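Local coordinates for protein putative aminotransferase (Actinomadura melliaura, PDB 4ZWV) that is a putative sugar aminotransferase that binds pyridoxal 5'-phosphate and is thought to act in making the aminopentose of the indolocarbazole AT2433, at residues 5-10 with 293-298; 9-14 with 352-357; 75-80 with 125-130; 81-86 with 322-327. All coordinates share one frame; numbering follows the deposited sequence.

Contact 1 of 4, residues 5-10 with 293-298; sequences IPLFKV and FYVYDV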
loop_
_atom_site.group_PDB
_atom_site.type_symbol
_atom_site.label_atom_id
_atom_site.label_comp_id
_atom_site.label_asym_id
_atom_site.label_seq_id
_atom_site.Cartn_x
_atom_site.Cartn_y
_atom_site.Cartn_z
ATOM N N ILE A 5 25.778 -7.155 17.470
ATOM C CA ILE A 5 25.890 -7.220 16.024
ATOM C C ILE A 5 24.537 -7.611 15.443
ATOM O O ILE A 5 24.073 -8.724 15.683
ATOM C CB ILE A 5 26.958 -8.242 15.599
ATOM C CG1 ILE A 5 28.332 -7.822 16.128
ATOM C CG2 ILE A 5 26.975 -8.378 14.094
ATOM C CD1 ILE A 5 29.399 -8.904 16.004
ATOM N N PRO A 6 23.881 -6.695 14.699
ATOM C CA PRO A 6 22.523 -6.975 14.220
ATOM C C PRO A 6 22.485 -7.847 12.964
ATOM O O PRO A 6 23.440 -7.875 12.184
ATOM C CB PRO A 6 21.966 -5.574 13.926
ATOM C CG PRO A 6 23.175 -4.790 13.518
ATOM C CD PRO A 6 24.333 -5.342 14.324
ATOM N N LEU A 7 21.374 -8.550 12.785
ATOM C CA LEU A 7 21.163 -9.417 11.640
ATOM C C LEU A 7 20.789 -8.594 10.410
ATOM O O LEU A 7 21.091 -8.979 9.279
ATOM C CB LEU A 7 20.077 -10.446 11.973
ATOM C CG LEU A 7 19.749 -11.541 10.969
ATOM C CD1 LEU A 7 21.009 -12.316 10.601
ATOM C CD2 LEU A 7 18.697 -12.476 11.575
ATOM N N PHE A 8 20.134 -7.456 10.658
ATOM C CA PHE A 8 19.675 -6.533 9.619
ATOM C C PHE A 8 20.038 -5.113 10.038
ATOM O O PHE A 8 20.123 -4.822 11.230
ATOM C CB PHE A 8 18.151 -6.606 9.407
ATOM C CG PHE A 8 17.578 -8.002 9.423
ATOM C CD1 PHE A 8 17.607 -8.791 8.284
ATOM C CD2 PHE A 8 16.969 -8.502 10.565
ATOM C CE1 PHE A 8 17.062 -10.065 8.295
ATOM C CE2 PHE A 8 16.426 -9.774 10.583
ATOM C CZ PHE A 8 16.469 -10.554 9.444
ATOM N N LYS A 9 20.227 -4.221 9.073
ATOM C CA LYS A 9 20.509 -2.823 9.397
ATOM C C LYS A 9 20.123 -1.935 8.226
ATOM O O LYS A 9 20.272 -2.323 7.069
ATOM C CB LYS A 9 21.992 -2.641 9.757
ATOM C CG LYS A 9 22.343 -1.272 10.322
ATOM C CD LYS A 9 23.769 -1.264 10.863
ATOM C CE LYS A 9 24.208 0.120 11.290
ATOM N NZ LYS A 9 23.436 0.589 12.469
ATOM N N VAL A 10 19.611 -0.746 8.526
ATOM C CA VAL A 10 19.209 0.184 7.478
ATOM C C VAL A 10 20.417 0.875 6.853
ATOM O O VAL A 10 21.285 1.379 7.564
ATOM C CB VAL A 10 18.245 1.255 8.027
ATOM C CG1 VAL A 10 17.852 2.224 6.923
ATOM C CG2 VAL A 10 17.011 0.605 8.618
ATOM N N PHE A 293 23.192 -12.508 -0.455
ATOM C CA PHE A 293 23.460 -12.718 0.980
ATOM C C PHE A 293 22.831 -11.675 1.902
ATOM O O PHE A 293 23.507 -10.983 2.661
ATOM C CB PHE A 293 24.966 -12.793 1.216
ATOM C CG PHE A 293 25.587 -13.995 0.585
ATOM C CD1 PHE A 293 25.482 -15.232 1.194
ATOM C CD2 PHE A 293 26.232 -13.901 -0.632
ATOM C CE1 PHE A 293 26.043 -16.363 0.613
ATOM C CE2 PHE A 293 26.793 -15.025 -1.219
ATOM C CZ PHE A 293 26.698 -16.256 -0.592
ATOM N N TYR A 294 21.515 -11.568 1.819
ATOM C CA TYR A 294 20.754 -10.749 2.746
ATOM C C TYR A 294 21.120 -11.141 4.180
ATOM O O TYR A 294 21.332 -10.276 5.039
ATOM C CB TYR A 294 19.265 -10.947 2.466
ATOM C CG TYR A 294 18.311 -10.169 3.324
ATOM C CD1 TYR A 294 18.355 -8.782 3.370
ATOM C CD2 TYR A 294 17.323 -10.826 4.047
ATOM C CE1 TYR A 294 17.445 -8.069 4.142
ATOM C CE2 TYR A 294 16.413 -10.125 4.813
ATOM C CZ TYR A 294 16.486 -8.752 4.858
ATOM O OH TYR A 294 15.578 -8.056 5.619
ATOM N N VAL A 295 21.186 -12.453 4.419
ATOM C CA VAL A 295 21.717 -13.024 5.658
ATOM C C VAL A 295 22.552 -14.239 5.250
ATOM O O VAL A 295 22.521 -14.636 4.086
ATOM C CB VAL A 295 20.603 -13.451 6.655
ATOM C CG1 VAL A 295 19.816 -12.236 7.148
ATOM C CG2 VAL A 295 19.677 -14.478 6.018
ATOM N N TYR A 296 23.266 -14.833 6.200
ATOM C CA TYR A 296 24.084 -16.016 5.926
ATOM C C TYR A 296 23.530 -17.200 6.715
ATOM O O TYR A 296 23.574 -17.209 7.942
ATOM C CB TYR A 296 25.550 -15.743 6.285
ATOM C CG TYR A 296 26.488 -16.867 5.907
ATOM C CD1 TYR A 296 27.110 -16.889 4.666
ATOM C CD2 TYR A 296 26.745 -17.913 6.791
ATOM C CE1 TYR A 296 27.969 -17.933 4.308
ATOM C CE2 TYR A 296 27.599 -18.954 6.443
ATOM C CZ TYR A 296 28.207 -18.952 5.201
ATOM O OH TYR A 296 29.051 -19.988 4.851
ATOM N N ASP A 297 22.990 -18.189 6.007
ATOM C CA ASP A 297 22.354 -19.330 6.663
ATOM C C ASP A 297 23.317 -20.478 6.941
ATOM O O ASP A 297 24.183 -20.801 6.120
ATOM C CB ASP A 297 21.200 -19.867 5.817
ATOM C CG ASP A 297 19.953 -19.009 5.917
ATOM O OD1 ASP A 297 19.957 -18.048 6.710
ATOM O OD2 ASP A 297 18.966 -19.318 5.214
ATOM N N VAL A 298 23.145 -21.104 8.104
ATOM C CA VAL A 298 23.786 -22.381 8.413
ATOM C C VAL A 298 22.759 -23.298 9.070
ATOM O O VAL A 298 21.649 -22.872 9.381
ATOM C CB VAL A 298 25.013 -22.217 9.339
ATOM C CG1 VAL A 298 26.090 -21.367 8.663
ATOM C CG2 VAL A 298 24.616 -21.607 10.668
HETATM O O HOH W 1 22.960 -9.990 7.471
HETATM O O HOH W 2 20.115 -8.288 6.700
#

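Contact 2 of 4, residues 9-14 with 352-357; sequences KVAVSP and VGWWLT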
loop_
_atom_site.group_PDB
_atom_site.type_symbol
_atom_site.label_atom_id
_atom_site.label_comp_id
_atom_site.label_asym_id
_atom_site.label_seq_id
_atom_site.Cartn_x
_atom_site.Cartn_y
_atom_site.Cartn_z
ATOM N N LYS A 9 20.227 -4.221 9.073
ATOM C CA LYS A 9 20.509 -2.823 9.397
ATOM C C LYS A 9 20.123 -1.935 8.226
ATOM O O LYS A 9 20.272 -2.323 7.069
ATOM C CB LYS A 9 21.992 -2.641 9.757
ATOM C CG LYS A 9 22.343 -1.272 10.322
ATOM C CD LYS A 9 23.769 -1.264 10.863
ATOM C CE LYS A 9 24.208 0.120 11.290
ATOM N NZ LYS A 9 23.436 0.589 12.469
ATOM N N VAL A 10 19.611 -0.746 8.526
ATOM C CA VAL A 10 19.209 0.184 7.478
ATOM C C VAL A 10 20.417 0.875 6.853
ATOM O O VAL A 10 21.285 1.379 7.564
ATOM C CB VAL A 10 18.245 1.255 8.027
ATOM C CG1 VAL A 10 17.852 2.224 6.923
ATOM C CG2 VAL A 10 17.011 0.605 8.618
ATOM N N ALA A 11 20.483 0.878 5.523
ATOM C CA ALA A 11 21.523 1.618 4.815
ATOM C C ALA A 11 20.935 2.885 4.192
ATOM O O ALA A 11 20.433 2.856 3.066
ATOM C CB ALA A 11 22.169 0.745 3.741
ATOM N N VAL A 12 20.986 3.997 4.916
ATOM C CA VAL A 12 20.482 5.251 4.358
ATOM C C VAL A 12 21.603 6.289 4.265
ATOM O O VAL A 12 22.242 6.652 5.254
ATOM C CB VAL A 12 19.281 5.792 5.175
ATOM C CG1 VAL A 12 19.640 5.941 6.648
ATOM C CG2 VAL A 12 18.762 7.107 4.581
ATOM N N SER A 13 21.842 6.741 3.040
ATOM C CA SER A 13 22.931 7.644 2.728
ATOM C C SER A 13 22.772 8.979 3.421
ATOM O O SER A 13 21.655 9.475 3.569
ATOM C CB SER A 13 22.998 7.859 1.219
ATOM O OG SER A 13 23.964 8.836 0.894
ATOM N N PRO A 14 23.896 9.584 3.823
ATOM C CA PRO A 14 23.857 10.963 4.311
ATOM C C PRO A 14 23.499 11.958 3.205
ATOM O O PRO A 14 23.388 13.144 3.487
ATOM C CB PRO A 14 25.282 11.193 4.824
ATOM C CG PRO A 14 26.118 10.195 4.106
ATOM C CD PRO A 14 25.242 8.993 3.925
ATOM N N VAL A 352 25.696 -10.863 8.101
ATOM C CA VAL A 352 26.710 -10.959 7.059
ATOM C C VAL A 352 26.861 -9.637 6.292
ATOM O O VAL A 352 27.680 -9.512 5.392
ATOM C CB VAL A 352 26.365 -12.124 6.089
ATOM C CG1 VAL A 352 25.238 -11.725 5.149
ATOM C CG2 VAL A 352 27.594 -12.579 5.304
ATOM N N GLY A 353 26.078 -8.632 6.670
ATOM C CA GLY A 353 26.023 -7.402 5.895
ATOM C C GLY A 353 27.185 -6.422 5.988
ATOM O O GLY A 353 28.183 -6.663 6.681
ATOM N N TRP A 354 27.037 -5.297 5.281
ATOM C CA TRP A 354 28.096 -4.289 5.132
ATOM C C TRP A 354 28.542 -3.646 6.443
ATOM O O TRP A 354 29.621 -3.064 6.513
ATOM C CB TRP A 354 27.628 -3.182 4.178
ATOM C CG TRP A 354 26.324 -2.580 4.617
ATOM C CD1 TRP A 354 25.080 -2.948 4.205
ATOM C CD2 TRP A 354 26.135 -1.530 5.581
ATOM N NE1 TRP A 354 24.122 -2.185 4.843
ATOM C CE2 TRP A 354 24.747 -1.313 5.695
ATOM C CE3 TRP A 354 27.006 -0.753 6.358
ATOM C CZ2 TRP A 354 24.210 -0.353 6.545
ATOM C CZ3 TRP A 354 26.465 0.198 7.207
ATOM C CH2 TRP A 354 25.083 0.388 7.289
ATOM N N TRP A 355 27.706 -3.741 7.472
ATOM C CA TRP A 355 27.973 -3.097 8.758
ATOM C C TRP A 355 28.938 -3.904 9.617
ATOM O O TRP A 355 29.369 -3.454 10.675
ATOM C CB TRP A 355 26.662 -2.878 9.520
ATOM C CG TRP A 355 25.903 -4.147 9.740
ATOM C CD1 TRP A 355 26.003 -4.986 10.813
ATOM C CD2 TRP A 355 24.939 -4.736 8.856
ATOM N NE1 TRP A 355 25.153 -6.061 10.654
ATOM C CE2 TRP A 355 24.491 -5.930 9.462
ATOM C CE3 TRP A 355 24.405 -4.367 7.615
ATOM C CZ2 TRP A 355 23.532 -6.754 8.874
ATOM C CZ3 TRP A 355 23.452 -5.186 7.033
ATOM C CH2 TRP A 355 23.030 -6.370 7.660
ATOM N N LEU A 356 29.259 -5.108 9.162
ATOM C CA LEU A 356 30.223 -5.951 9.850
ATOM C C LEU A 356 31.669 -5.486 9.665
ATOM O O LEU A 356 32.198 -5.526 8.554
ATOM C CB LEU A 356 30.094 -7.385 9.351
ATOM C CG LEU A 356 28.969 -8.275 9.848
ATOM C CD1 LEU A 356 29.152 -9.660 9.258
ATOM C CD2 LEU A 356 29.024 -8.344 11.342
ATOM N N THR A 357 32.316 -5.065 10.747
ATOM C CA THR A 357 33.745 -4.774 10.686
ATOM C C THR A 357 34.513 -6.081 10.601
ATOM O O THR A 357 33.954 -7.146 10.837
ATOM C CB THR A 357 34.235 -3.998 11.909
ATOM O OG1 THR A 357 34.083 -4.813 13.081
ATOM C CG2 THR A 357 33.462 -2.701 12.064
HETATM O O HOH W 3 21.223 -2.785 4.661
#

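Contact 3 of 4, residues 75-80 with 125-130; sequences DEVLST and AIIVVH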
loop_
_atom_site.group_PDB
_atom_site.type_symbol
_atom_site.label_atom_id
_atom_site.label_comp_id
_atom_site.label_asym_id
_atom_site.label_seq_id
_atom_site.Cartn_x
_atom_site.Cartn_y
_atom_site.Cartn_z
ATOM N N ASP A 75 -7.373 -21.841 -9.381
ATOM C CA ASP A 75 -7.376 -21.064 -8.149
ATOM C C ASP A 75 -6.150 -21.287 -7.278
ATOM O O ASP A 75 -6.043 -20.705 -6.201
ATOM C CB ASP A 75 -8.638 -21.382 -7.331
ATOM C CG ASP A 75 -8.687 -22.828 -6.846
ATOM O OD1 ASP A 75 -8.040 -23.704 -7.449
ATOM O OD2 ASP A 75 -9.409 -23.104 -5.860
ATOM N N GLU A 76 -5.221 -22.089 -7.773
ATOM C CA GLU A 76 -4.077 -22.512 -6.988
ATOM C C GLU A 76 -2.814 -21.728 -7.326
ATOM O O GLU A 76 -2.428 -21.622 -8.489
ATOM C CB GLU A 76 -3.856 -24.005 -7.216
ATOM C CG GLU A 76 -2.575 -24.579 -6.684
ATOM C CD GLU A 76 -2.446 -26.045 -7.050
ATOM O OE1 GLU A 76 -2.659 -26.901 -6.163
ATOM O OE2 GLU A 76 -2.159 -26.347 -8.231
ATOM N N VAL A 77 -2.153 -21.193 -6.305
ATOM C CA VAL A 77 -0.820 -20.633 -6.503
ATOM C C VAL A 77 0.138 -21.480 -5.688
ATOM O O VAL A 77 -0.079 -21.694 -4.498
ATOM C CB VAL A 77 -0.718 -19.167 -6.065
ATOM C CG1 VAL A 77 0.709 -18.650 -6.293
ATOM C CG2 VAL A 77 -1.725 -18.318 -6.839
ATOM N N LEU A 78 1.188 -21.971 -6.338
ATOM C CA LEU A 78 2.194 -22.800 -5.677
ATOM C C LEU A 78 3.268 -21.905 -5.072
ATOM O O LEU A 78 3.791 -21.020 -5.735
ATOM C CB LEU A 78 2.794 -23.785 -6.677
ATOM C CG LEU A 78 1.807 -24.836 -7.167
ATOM C CD1 LEU A 78 2.235 -25.498 -8.483
ATOM C CD2 LEU A 78 1.684 -25.880 -6.097
ATOM N N SER A 79 3.587 -22.141 -3.807
ATOM C CA SER A 79 4.520 -21.288 -3.085
ATOM C C SER A 79 5.109 -22.098 -1.940
ATOM O O SER A 79 4.479 -23.042 -1.464
ATOM C CB SER A 79 3.794 -20.042 -2.561
ATOM O OG SER A 79 4.689 -19.118 -1.979
ATOM N N THR A 80 6.313 -21.743 -1.501
ATOM C CA THR A 80 6.892 -22.398 -0.329
ATOM C C THR A 80 6.576 -21.572 0.918
ATOM O O THR A 80 6.362 -20.359 0.832
ATOM C CB THR A 80 8.424 -22.598 -0.462
ATOM O OG1 THR A 80 8.842 -23.691 0.362
ATOM C CG2 THR A 80 9.185 -21.360 -0.033
ATOM N N ALA A 125 -0.470 -20.069 -10.986
ATOM C CA ALA A 125 0.829 -19.408 -10.983
ATOM C C ALA A 125 1.724 -20.057 -9.957
ATOM O O ALA A 125 1.264 -20.829 -9.109
ATOM C CB ALA A 125 0.692 -17.910 -10.682
ATOM N N ILE A 126 3.007 -19.724 -10.045
ATOM C CA ILE A 126 4.012 -20.180 -9.101
ATOM C C ILE A 126 4.781 -18.959 -8.643
ATOM O O ILE A 126 5.200 -18.183 -9.482
ATOM C CB ILE A 126 4.972 -21.190 -9.757
ATOM C CG1 ILE A 126 4.195 -22.391 -10.311
ATOM C CG2 ILE A 126 6.057 -21.628 -8.762
ATOM C CD1 ILE A 126 4.932 -23.088 -11.451
ATOM N N ILE A 127 4.906 -18.748 -7.337
ATOM C CA ILE A 127 5.795 -17.690 -6.848
ATOM C C ILE A 127 7.067 -18.354 -6.360
ATOM O O ILE A 127 7.018 -19.253 -5.519
ATOM C CB ILE A 127 5.160 -16.845 -5.722
ATOM C CG1 ILE A 127 3.857 -16.198 -6.224
ATOM C CG2 ILE A 127 6.140 -15.779 -5.256
ATOM C CD1 ILE A 127 3.194 -15.254 -5.205
ATOM N N VAL A 128 8.206 -17.957 -6.922
ATOM C CA VAL A 128 9.472 -18.532 -6.476
ATOM C C VAL A 128 10.254 -17.445 -5.755
ATOM O O VAL A 128 10.300 -16.299 -6.203
ATOM C CB VAL A 128 10.297 -19.136 -7.631
ATOM C CG1 VAL A 128 9.516 -20.270 -8.308
ATOM C CG2 VAL A 128 10.711 -18.091 -8.647
ATOM N N VAL A 129 10.818 -17.798 -4.609
ATOM C CA VAL A 129 11.517 -16.830 -3.773
ATOM C C VAL A 129 13.010 -17.107 -3.776
ATOM O O VAL A 129 13.446 -18.213 -3.437
ATOM C CB VAL A 129 10.988 -16.847 -2.324
ATOM C CG1 VAL A 129 11.714 -15.793 -1.487
ATOM C CG2 VAL A 129 9.494 -16.567 -2.307
ATOM N N HIS A 130 13.791 -16.104 -4.169
ATOM C CA HIS A 130 15.251 -16.211 -4.121
ATOM C C HIS A 130 15.683 -15.951 -2.678
ATOM O O HIS A 130 16.220 -14.894 -2.333
ATOM C CB HIS A 130 15.897 -15.232 -5.094
ATOM C CG HIS A 130 15.425 -15.380 -6.508
ATOM N ND1 HIS A 130 15.686 -16.499 -7.274
ATOM C CD2 HIS A 130 14.721 -14.538 -7.301
ATOM C CE1 HIS A 130 15.166 -16.336 -8.478
ATOM N NE2 HIS A 130 14.567 -15.153 -8.517
HETATM O O HOH W 4 7.285 -19.309 -2.827
#

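Contact 4 of 4, residues 81-86 with 322-327; sequences PLTFEA and RRNDEH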
loop_
_atom_site.group_PDB
_atom_site.type_symbol
_atom_site.label_atom_id
_atom_site.label_comp_id
_atom_site.label_asym_id
_atom_site.label_seq_id
_atom_site.Cartn_x
_atom_site.Cartn_y
_atom_site.Cartn_z
ATOM N N PRO A 81 6.509 -22.227 2.086
ATOM C CA PRO A 81 6.254 -21.471 3.312
ATOM C C PRO A 81 7.504 -20.879 3.946
ATOM O O PRO A 81 7.370 -20.116 4.904
ATOM C CB PRO A 81 5.621 -22.503 4.245
ATOM C CG PRO A 81 6.144 -23.815 3.775
ATOM C CD PRO A 81 6.444 -23.687 2.298
ATOM N N LEU A 82 8.682 -21.201 3.422
ATOM C CA LEU A 82 9.918 -20.644 3.956
ATOM C C LEU A 82 10.184 -19.325 3.242
ATOM O O LEU A 82 11.020 -19.224 2.333
ATOM C CB LEU A 82 11.076 -21.626 3.797
ATOM C CG LEU A 82 12.365 -21.169 4.489
ATOM C CD1 LEU A 82 12.149 -21.066 5.991
ATOM C CD2 LEU A 82 13.512 -22.113 4.186
ATOM N N THR A 83 9.457 -18.302 3.666
ATOM C CA THR A 83 9.618 -16.969 3.118
ATOM C C THR A 83 8.989 -15.980 4.081
ATOM O O THR A 83 8.424 -16.376 5.108
ATOM C CB THR A 83 8.980 -16.838 1.717
ATOM O OG1 THR A 83 9.216 -15.521 1.193
ATOM C CG2 THR A 83 7.491 -17.106 1.774
ATOM N N PHE A 84 9.110 -14.696 3.763
ATOM C CA PHE A 84 8.455 -13.667 4.556
ATOM C C PHE A 84 6.963 -13.743 4.240
ATOM O O PHE A 84 6.575 -14.086 3.121
ATOM C CB PHE A 84 9.018 -12.277 4.252
ATOM C CG PHE A 84 8.382 -11.182 5.058
ATOM C CD1 PHE A 84 8.458 -11.197 6.441
ATOM C CD2 PHE A 84 7.714 -10.138 4.433
ATOM C CE1 PHE A 84 7.877 -10.195 7.200
ATOM C CE2 PHE A 84 7.131 -9.128 5.185
ATOM C CZ PHE A 84 7.212 -9.159 6.571
ATOM N N GLU A 85 6.131 -13.423 5.229
ATOM C CA GLU A 85 4.689 -13.629 5.104
ATOM C C GLU A 85 4.069 -12.905 3.908
ATOM O O GLU A 85 3.085 -13.381 3.342
ATOM C CB GLU A 85 3.978 -13.197 6.388
ATOM C CG GLU A 85 4.038 -14.219 7.531
ATOM C CD GLU A 85 5.343 -14.188 8.322
ATOM O OE1 GLU A 85 6.270 -13.419 7.978
ATOM O OE2 GLU A 85 5.423 -14.931 9.325
ATOM N N ALA A 86 4.638 -11.768 3.523
ATOM C CA ALA A 86 4.118 -11.004 2.386
ATOM C C ALA A 86 3.936 -11.848 1.129
ATOM O O ALA A 86 2.951 -11.682 0.412
ATOM C CB ALA A 86 5.037 -9.835 2.075
ATOM N N ARG A 322 8.813 -16.990 10.805
ATOM C CA ARG A 322 8.269 -18.315 11.097
ATOM C C ARG A 322 7.829 -18.954 9.774
ATOM O O ARG A 322 7.302 -18.259 8.901
ATOM C CB ARG A 322 7.091 -18.218 12.070
ATOM C CG ARG A 322 6.504 -19.552 12.464
ATOM C CD ARG A 322 5.293 -19.390 13.381
ATOM N NE ARG A 322 4.844 -20.689 13.877
ATOM C CZ ARG A 322 3.942 -20.862 14.837
ATOM N NH1 ARG A 322 3.392 -19.813 15.428
ATOM N NH2 ARG A 322 3.594 -22.089 15.206
ATOM N N ARG A 323 8.045 -20.259 9.604
ATOM C CA ARG A 323 7.513 -20.923 8.410
ATOM C C ARG A 323 6.007 -20.642 8.304
ATOM O O ARG A 323 5.264 -20.833 9.276
ATOM C CB ARG A 323 7.806 -22.435 8.433
ATOM C CG ARG A 323 7.298 -23.182 9.664
ATOM C CD ARG A 323 7.738 -24.659 9.648
ATOM N NE ARG A 323 7.008 -25.443 8.653
ATOM C CZ ARG A 323 7.241 -26.731 8.426
ATOM N NH1 ARG A 323 8.189 -27.363 9.118
ATOM N NH2 ARG A 323 6.541 -27.381 7.507
ATOM N N ASN A 324 5.560 -20.159 7.141
ATOM C CA ASN A 324 4.235 -19.529 7.054
ATOM C C ASN A 324 3.097 -20.539 7.190
ATOM O O ASN A 324 1.971 -20.172 7.548
ATOM C CB ASN A 324 4.045 -18.782 5.727
ATOM C CG ASN A 324 5.013 -17.612 5.521
ATOM O OD1 ASN A 324 4.952 -16.965 4.481
ATOM N ND2 ASN A 324 5.913 -17.356 6.470
ATOM N N ASP A 325 3.392 -21.805 6.896
ATOM C CA ASP A 325 2.367 -22.845 6.930
ATOM C C ASP A 325 1.945 -23.200 8.352
ATOM O O ASP A 325 0.950 -23.895 8.540
ATOM C CB ASP A 325 2.845 -24.111 6.173
ATOM C CG ASP A 325 4.114 -24.734 6.762
ATOM O OD1 ASP A 325 4.991 -24.004 7.267
ATOM O OD2 ASP A 325 4.240 -25.983 6.694
ATOM N N GLU A 326 2.674 -22.699 9.348
ATOM C CA GLU A 326 2.312 -22.941 10.751
ATOM C C GLU A 326 1.319 -21.911 11.321
ATOM O O GLU A 326 0.796 -22.100 12.423
ATOM C CB GLU A 326 3.569 -22.972 11.629
ATOM C CG GLU A 326 4.353 -24.274 11.510
ATOM C CD GLU A 326 5.524 -24.362 12.476
ATOM O OE1 GLU A 326 5.800 -23.389 13.201
ATOM O OE2 GLU A 326 6.182 -25.427 12.516
ATOM N N HIS A 327 1.080 -20.822 10.598
ATOM C CA HIS A 327 0.166 -19.794 11.098
ATOM C C HIS A 327 -1.271 -20.277 11.115
ATOM O O HIS A 327 -1.720 -20.974 10.191
ATOM C CB HIS A 327 0.283 -18.535 10.248
ATOM C CG HIS A 327 1.567 -17.795 10.447
ATOM N ND1 HIS A 327 2.029 -17.438 11.695
ATOM C CD2 HIS A 327 2.488 -17.351 9.559
ATOM C CE1 HIS A 327 3.175 -16.792 11.566
ATOM N NE2 HIS A 327 3.475 -16.724 10.281
HETATM O O HOH W 5 9.932 -18.476 6.896
#

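Contact 1 of 4, residues 5-10 with 293-298
Val295 presents its CG1 methyl as a knob between two side chains of the N-terminal segment, Leu7 and Phe8. CG1 meets Leu7 CD1 at 3.7 Å and Phe8 CE1 at the same distance, the two lying roughly at right angles as seen from the methyl. Leu7 lies against the Phe8 ring, its CG 3.7 Å above the ring plane and displaced toward the rim, and the two form a shared hollow for the valine methyl. With chi1 of -65°, CG1 of Val295 stands anti to its carbonyl carbon, on the side where that hollow lies. The next bump is the phenol of Tyr294. Its CE2 approaches Phe8 CE1 to 3.5 Å and its OH comes close to Phe8 CD1, with the ring planes at 38° and the side chains crossing at about a right angle. No direct hydrogen bond joins the segments. Instead, two waters lie between the backbones, each within hydrogen-bonding distance of Leu7 O and Tyr294 O, which are 4.4 Å from each other. The Tyr294 ring also stacks on His164, a residue that binds pyridoxal phosphate, which places this packing at the wall of the cofactor site. Leu7 further packs on Leu226 of the second subunit. Residues 5-10 run as a loop ahead of helix 16-26, whereas Val295 leads into strand 296-300, the middle strand of a three-stranded antiparallel sheet, and touches Ser349 on strand 347-350.

Contact 2 of 4, residues 9-14 with 352-357
Lys9 lies over the indole of Trp355 in a CH-pi contact, where the N-terminal loop crosses a type I beta turn, Gly353 to Leu356, that leads from strand 347-350 toward helix 358-369. Its CB sits 3.8 Å from the centroid of the six-membered ring, 19° off the normal, and Gly353 CA lies against the other face, toward the rim. Further out, Lys9 CD touches Trp355 CB at 3.6 Å. The lysine chain and the indole run antiparallel to each other, and the aliphatic part of the lysine does the touching. Lys9 CE also comes to 4.1 Å from Trp354 CH2, these side chains crossing at about a right angle. Both tryptophans place CG between the backbone N and the carbonyl carbon, with chi1 near 55°, and Trp354 leaves the turn to meet the other loop with its own six-membered ring. There Ala11 CB packs against Trp354 CZ2 at 3.6 Å in an oblique approach, while Val10 O meets the same CZ2 at the ring edge. Trp355 CE3 rests on one face of Trp354 near its rim. Trp355 NE1 is hydrogen-bonded to Pro6 O. Ala11 and Trp354 both pack on Gln259 of helix 243-273. Polar contact between the segments passes through one water in the plane of the Trp354 ring, which accepts from Trp354 NE1 at 3.0 Å and donates to Lys9 O at 2.6 Å.

Contact 3 of 4, residues 75-80 with 125-130
Leu78 CG and Ile126 CG1 both stand anti to the carbonyl carbon (chi1 -67° and -58°), and the two side chains extend alongside each other in the same direction. Leu78 CD1 meets Ile126 CG1 at 4.1 Å. On the other face of the sheet Val77 CG1 is anti to its backbone N (chi1 180°), and the Val77 and Ile127 side chains cross at a slant, CG1 to CG1 at 4.0 Å; Ala125 lies on the same face as Val77. Strands 76-79 and 123-129 are parallel neighbours in the mixed seven-stranded sheet of the large domain of fold-type I pyridoxal-phosphate enzymes. Between these residues Leu78 makes both backbone bonds: its N donates to Ala125 O and its O accepts from Ile127 N, each bond 3.0 Å long; Glu76 extends the pairing to Ala122 and Arg124. The second of the Leu78 bonds comes in nearly along the C=O axis. Val77 CA adds a CA-H...O contact to Ala125 O at 3.3 Å. The Leu78 and Ile126 face is covered by Leu115 of helix 112-118, and the face of Val77 and Ile127 by Ile91 of helix 85-93. At the C-terminal end of strand 76-79 the strands part, and a water donates to Ile127 O and to Ser79 OG, both at 2.7 Å, and accepts from Thr80 N at 2.9 Å. Ser79 OG is also hydrogen-bonded to Asn88 OD1.

Contact 4 of 4, residues 81-86 with 322-327
His327 donates from NE2 to Glu85 OE2 at 2.8 Å, and the oxygen, lying near the ring plane, is approached on its anti lone pair. Glu85 OE2 has a second partner in Tyr230 OH of the second subunit, and OE1 is hydrogen-bonded to Ser321 OG; the buried carboxylate is thus held at both oxygens. A bend at chi2 (81°) turns Glu85 CD toward the histidine. Asn324 joins the backbones: its N donates to Pro81 O at 2.9 Å, almost straight at 170°, and its ND2 reaches Thr83 O in a weak bond while also donating to Arg322 O, close to the amide plane. Asn88 ND2 holds OD1 of the same amide. Farther out, Asp325 crosses Pro81 at the CB-CG side of its ring, with OD1 3.4 Å from Pro81 CB. Arg323 holds this carboxylate in a side-on salt bridge, NE to OD1 and NH2 to OD2, each through a syn lone pair, and Arg322 NE and NH2 both bond to Glu326 OE1. Trp100 packs on Pro81 and Asp325. The arrangement joins the start of helix 85-93 to the loop ahead of helix 338-344 at the dimer interface, beside the pyridoxal-phosphate site.

Overall arrangement
Contacts 1, 3 and 4 are buried, whereas contact 2 lies at the surface. Contacts 1 and 2 share Lys9 and Val10 and hold one N-terminal loop against the entry to strand 296-300 and the turn that follows strand 347-350. Each relies on apolar and aromatic packing and bridging waters; Trp355 NE1 to Pro6 O probably ties the two together. Contacts 3 and 4 touch through Val129 and Thr83 and follow one another along strand 76-79 and helix 85-93, but differ in chemistry: strand pairing with aliphatic faces inside the large sheet, against backbone and side-chain hydrogen bonds across contact 4, with a salt-bridge network inside residues 322-327. Contacts 1, 2 and 4 also reach the second subunit; contact 3 does not.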